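Local atomic coordinates of putative D-lactate dehydrogenase (Chlamydomonas reinhardtii, PDB entry 4ZGS), a protein that probably reduces pyruvate to D-lactate with an NAD cofactor, as a chloroplast member of the D-isomer specific 2-hydroxyacid dehydrogenase family. Residues A[189-194]-A[210-215]. Residues are numbered along the deposited sequence; the frame is centred on the assembly and turned at random.
Sequences IGQQAA and KPNPAV. With NAD (nicotinamide-adenine-dinucleotide), chain I.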
ATOM      1  N   ILE A 189      26.368 -12.001 -17.271  1.00 49.53           N
ATOM      2  CA  ILE A 189      24.985 -11.558 -17.085  1.00 41.53           C
ATOM      3  C   ILE A 189      24.321 -10.943 -18.347  1.00 42.80           C
ATOM      4  O   ILE A 189      23.211 -11.337 -18.726  1.00 39.77           O
ATOM      5  CB  ILE A 189      24.932 -10.542 -15.942  1.00 40.14           C
ATOM      6  CG1 ILE A 189      25.240 -11.263 -14.627  1.00 39.37           C
ATOM      7  CG2 ILE A 189      23.594  -9.892 -15.873  1.00 33.53           C
ATOM      8  CD1 ILE A 189      25.552 -10.350 -13.456  1.00 40.82           C
ATOM      9  N   GLY A 190      25.001  -9.991 -18.990  1.00 42.36           N
ATOM     10  CA  GLY A 190      24.504  -9.403 -20.228  1.00 36.53           C
ATOM     11  C   GLY A 190      24.249 -10.469 -21.301  1.00 52.30           C
ATOM     12  O   GLY A 190      23.227 -10.421 -22.011  1.00 51.28           O
ATOM     13  N   GLN A 191      25.135 -11.462 -21.373  1.00 36.11           N
ATOM     14  CA  GLN A 191      24.940 -12.582 -22.297  1.00 45.05           C
ATOM     15  C   GLN A 191      23.592 -13.261 -22.051  1.00 38.86           C
ATOM     16  O   GLN A 191      22.880 -13.605 -23.018  1.00 45.92           O
ATOM     17  CB  GLN A 191      26.084 -13.601 -22.180  1.00 45.86           C
ATOM     18  CG  GLN A 191      26.002 -14.781 -23.127  1.00 51.00           C
ATOM     19  CD  GLN A 191      27.128 -15.776 -22.880  1.00 53.76           C
ATOM     20  OE1 GLN A 191      28.255 -15.388 -22.589  1.00 60.50           O
ATOM     21  NE2 GLN A 191      26.817 -17.056 -22.954  1.00 41.15           N
ATOM     22  N   GLN A 192      23.247 -13.477 -20.779  1.00 38.13           N
ATOM     23  CA  GLN A 192      21.971 -14.105 -20.464  1.00 37.61           C
ATOM     24  C   GLN A 192      20.814 -13.152 -20.787  1.00 39.54           C
ATOM     25  O   GLN A 192      19.749 -13.594 -21.219  1.00 46.63           O
ATOM     26  CB  GLN A 192      21.906 -14.551 -19.003  1.00 33.58           C
ATOM     27  CG  GLN A 192      22.890 -15.667 -18.653  1.00 42.19           C
ATOM     28  CD  GLN A 192      22.779 -16.861 -19.621  1.00 45.59           C
ATOM     29  OE1 GLN A 192      21.689 -17.240 -20.034  1.00 48.66           O
ATOM     30  NE2 GLN A 192      23.909 -17.428 -19.993  1.00 36.59           N
ATOM     31  N   ALA A 193      21.026 -11.852 -20.605  1.00 34.16           N
ATOM     32  CA  ALA A 193      19.932 -10.911 -20.816  1.00 37.70           C
ATOM     33  C   ALA A 193      19.622 -10.908 -22.293  1.00 37.83           C
ATOM     34  O   ALA A 193      18.473 -10.976 -22.704  1.00 41.74           O
ATOM     35  CB  ALA A 193      20.283  -9.506 -20.297  1.00 37.35           C
ATOM     36  N   ALA A 194      20.680 -10.868 -23.086  1.00 37.38           N
ATOM     37  CA  ALA A 194      20.577 -10.993 -24.548  1.00 38.94           C
ATOM     38  C   ALA A 194      19.904 -12.303 -24.979  1.00 34.62           C
ATOM     39  O   ALA A 194      18.994 -12.273 -25.809  1.00 37.67           O
ATOM     40  CB  ALA A 194      21.923 -10.884 -25.167  1.00 34.31           C
ATOM     41  N   LYS A 210      34.410  -5.279 -25.751  1.00 69.17           N
ATOM     42  CA  LYS A 210      34.788  -6.530 -26.393  1.00 71.40           C
ATOM     43  C   LYS A 210      33.555  -7.396 -26.696  1.00 75.02           C
ATOM     44  O   LYS A 210      32.803  -7.751 -25.774  1.00 79.62           O
ATOM     45  CB  LYS A 210      35.798  -7.299 -25.545  1.00 70.97           C
ATOM     46  CG  LYS A 210      36.371  -8.476 -26.317  1.00 77.92           C
ATOM     47  CD  LYS A 210      37.615  -9.013 -25.664  1.00 81.06           C
ATOM     48  CE  LYS A 210      38.300 -10.039 -26.562  1.00 81.67           C
ATOM     49  NZ  LYS A 210      39.610 -10.464 -25.980  1.00 83.60           N
ATOM     50  N   PRO A 211      33.305  -7.687 -27.988  1.00 70.69           N
ATOM     51  CA  PRO A 211      32.224  -8.602 -28.387  1.00 70.81           C
ATOM     52  C   PRO A 211      32.332  -9.999 -27.760  1.00 67.14           C
ATOM     53  O   PRO A 211      33.417 -10.570 -27.687  1.00 70.98           O
ATOM     54  CB  PRO A 211      32.383  -8.693 -29.916  1.00 74.26           C
ATOM     55  CG  PRO A 211      33.029  -7.408 -30.301  1.00 77.77           C
ATOM     56  CD  PRO A 211      33.965  -7.073 -29.155  1.00 77.55           C
ATOM     57  N   ASN A 212      31.194 -10.540 -27.341  1.00 61.51           N
ATOM     58  CA  ASN A 212      31.084 -11.879 -26.759  1.00 66.90           C
ATOM     59  C   ASN A 212      30.658 -12.911 -27.806  1.00 66.13           C
ATOM     60  O   ASN A 212      29.526 -12.857 -28.301  1.00 64.58           O
ATOM     61  CB  ASN A 212      30.089 -11.824 -25.591  1.00 61.42           C
ATOM     62  CG  ASN A 212      29.826 -13.171 -24.937  1.00 60.08           C
ATOM     63  OD1 ASN A 212      30.019 -14.232 -25.527  1.00 66.52           O
ATOM     64  ND2 ASN A 212      29.370 -13.123 -23.688  1.00 61.32           N
ATOM     65  N   PRO A 213      31.535 -13.894 -28.098  1.00 63.41           N
ATOM     66  CA  PRO A 213      31.289 -14.831 -29.220  1.00 62.84           C
ATOM     67  C   PRO A 213      29.979 -15.614 -29.057  1.00 61.95           C
ATOM     68  O   PRO A 213      29.353 -15.972 -30.050  1.00 55.70           O
ATOM     69  CB  PRO A 213      32.503 -15.769 -29.178  1.00 61.51           C
ATOM     70  CG  PRO A 213      33.083 -15.609 -27.795  1.00 71.13           C
ATOM     71  CD  PRO A 213      32.767 -14.205 -27.352  1.00 64.22           C
ATOM     72  N   ALA A 214      29.549 -15.825 -27.816  1.00 58.60           N
ATOM     73  CA  ALA A 214      28.259 -16.442 -27.539  1.00 55.26           C
ATOM     74  C   ALA A 214      27.085 -15.517 -27.928  1.00 57.39           C
ATOM     75  O   ALA A 214      25.967 -15.978 -28.204  1.00 56.41           O
ATOM     76  CB  ALA A 214      28.167 -16.844 -26.078  1.00 50.89           C
ATOM     77  N   VAL A 215      27.317 -14.212 -27.909  1.00 54.70           N
ATOM     78  CA  VAL A 215      26.250 -13.303 -28.270  1.00 54.21           C
ATOM     79  C   VAL A 215      26.170 -13.250 -29.798  1.00 54.19           C
ATOM     80  O   VAL A 215      25.090 -13.306 -30.387  1.00 56.09           O
ATOM     81  CB  VAL A 215      26.449 -11.893 -27.660  1.00 51.73           C
ATOM     82  CG1 VAL A 215      25.384 -10.939 -28.168  1.00 50.81           C
ATOM     83  CG2 VAL A 215      26.392 -11.979 -26.170  1.00 48.73           C
TER
HETATM   84  PA  NAD I1000      31.247  -9.924 -16.533  1.00165.13           P
HETATM   85  O1A NAD I1000      32.707  -9.691 -16.464  1.00158.06           O
HETATM   86  O2A NAD I1000      31.230 -11.220 -17.257  1.00158.55           O
HETATM   87  O5B NAD I1000      30.489  -8.767 -17.344  1.00162.85           O
HETATM   88  C5B NAD I1000      31.058  -7.472 -17.524  1.00161.53           C
HETATM   89  C4B NAD I1000      31.279  -7.179 -18.974  1.00160.60           C
HETATM   90  O4B NAD I1000      31.243  -5.701 -19.232  1.00159.40           O
HETATM   91  C3B NAD I1000      32.602  -7.667 -19.443  1.00159.96           C
HETATM   92  O3B NAD I1000      32.472  -8.501 -20.629  1.00157.57           O
HETATM   93  C2B NAD I1000      33.388  -6.487 -19.782  1.00159.60           C
HETATM   94  O2B NAD I1000      34.270  -6.782 -20.899  1.00158.55           O
HETATM   95  C1B NAD I1000      32.397  -5.454 -20.156  1.00159.26           C
HETATM   96  N9A NAD I1000      32.891  -4.138 -20.102  1.00158.01           N
HETATM   97  C8A NAD I1000      34.109  -3.696 -19.506  1.00157.08           C
HETATM   98  N7A NAD I1000      34.250  -2.309 -19.679  1.00157.02           N
HETATM   99  C5A NAD I1000      33.141  -1.887 -20.381  1.00157.35           C
HETATM  100  C6A NAD I1000      32.654  -0.640 -20.883  1.00157.56           C
HETATM  101  N6A NAD I1000      33.380   0.561 -20.692  1.00157.26           N
HETATM  102  N1A NAD I1000      31.560  -0.628 -21.501  1.00157.83           N
HETATM  103  C2A NAD I1000      30.827  -1.575 -21.743  1.00158.07           C
HETATM  104  N3A NAD I1000      31.103  -2.776 -21.369  1.00158.00           N
HETATM  105  C4A NAD I1000      32.280  -3.052 -20.655  1.00157.83           C
HETATM  106  O3  NAD I1000      30.606 -10.100 -15.073  1.00165.53           O
HETATM  107  PN  NAD I1000      29.062 -10.408 -14.790  1.00159.75           P
HETATM  108  O1N NAD I1000      28.859 -11.726 -14.140  1.00159.95           O
HETATM  109  O2N NAD I1000      28.303 -10.561 -16.055  1.00159.88           O
HETATM  110  O5D NAD I1000      28.434  -9.228 -13.916  1.00164.38           O
HETATM  111  C5D NAD I1000      29.036  -8.774 -12.699  1.00160.06           C
HETATM  112  C4D NAD I1000      28.232  -7.602 -12.275  1.00160.44           C
HETATM  113  O4D NAD I1000      26.936  -8.041 -11.712  1.00163.37           O
HETATM  114  C3D NAD I1000      28.860  -6.828 -11.197  1.00161.71           C
HETATM  115  O3D NAD I1000      29.900  -5.955 -11.710  1.00159.87           O
HETATM  116  C2D NAD I1000      27.730  -6.062 -10.676  1.00162.17           C
HETATM  117  O2D NAD I1000      27.584  -4.854 -11.462  1.00163.56           O
HETATM  118  C1D NAD I1000      26.527  -6.917 -10.842  1.00161.35           C
HETATM  119  N1N NAD I1000      26.057  -7.373  -9.593  1.00163.73           N
HETATM  120  C2N NAD I1000      24.681  -7.279  -9.278  1.00164.68           C
HETATM  121  C3N NAD I1000      24.212  -7.712  -8.039  1.00164.86           C
HETATM  122  C7N NAD I1000      22.727  -7.605  -7.701  1.00164.44           C
HETATM  123  O7N NAD I1000      22.067  -6.672  -8.124  1.00163.60           O
HETATM  124  N7N NAD I1000      22.103  -8.576  -6.877  1.00163.80           N
HETATM  125  C4N NAD I1000      25.113  -8.245  -7.100  1.00164.04           C
HETATM  126  C5N NAD I1000      26.486  -8.337  -7.407  1.00161.94           C
HETATM  127  C6N NAD I1000      26.955  -7.907  -8.643  1.00163.20           C
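Gln-191 and Asn-212 join their amides where helix 188-200, which follows strand 180-184 of the Rossmann-type NAD-binding fold, passes the loop that follows strand 203-207 and leads into the short helix 213-216. Asn-212 ND2 gives a hydrogen to Gln-191 OE1 over 2.8 Å. The acceptor lies close to the plane of the asparagine amide, whereas the donor is tilted 31° from the glutamine carbonyl plane, and the two amides stand nearly perpendicular (84°). Gln-191 reaches across because CG is anti to its backbone N (chi1 -178°) and the chain stays extended, long enough to carry the amide from the helix to the loop. Its amide also packs on Ala-214, whose CB is 3.4 Å from NE2; a small methyl suits this close approach. Nearer the backbone, Gln-191 CG rests against Val-215 CG2 at 4.2 Å, an apolar contact fitting for a buried branched residue. Asn-212 ND2 also donates to Thr-186 O, in the glycine-rich turn. With an alanine at Gln-191, Asn-212 ND2 is likely to lose one of its two acceptors and the methyl of Ala-214 its amide neighbour. Ile-189 N donates to NAD O2N at 2.7 Å, and its CD1 approaches NAD O5D and O4D; Gly-190 fits the last glycine of a GxGxxG pattern, where Rossmann helices typically pack closely. Asn-212 is the N-cap of the short helix, and because Pro-213 has no N-H to offer, Asn-212 OD1 takes that of Ala-214 N at 2.8 Å.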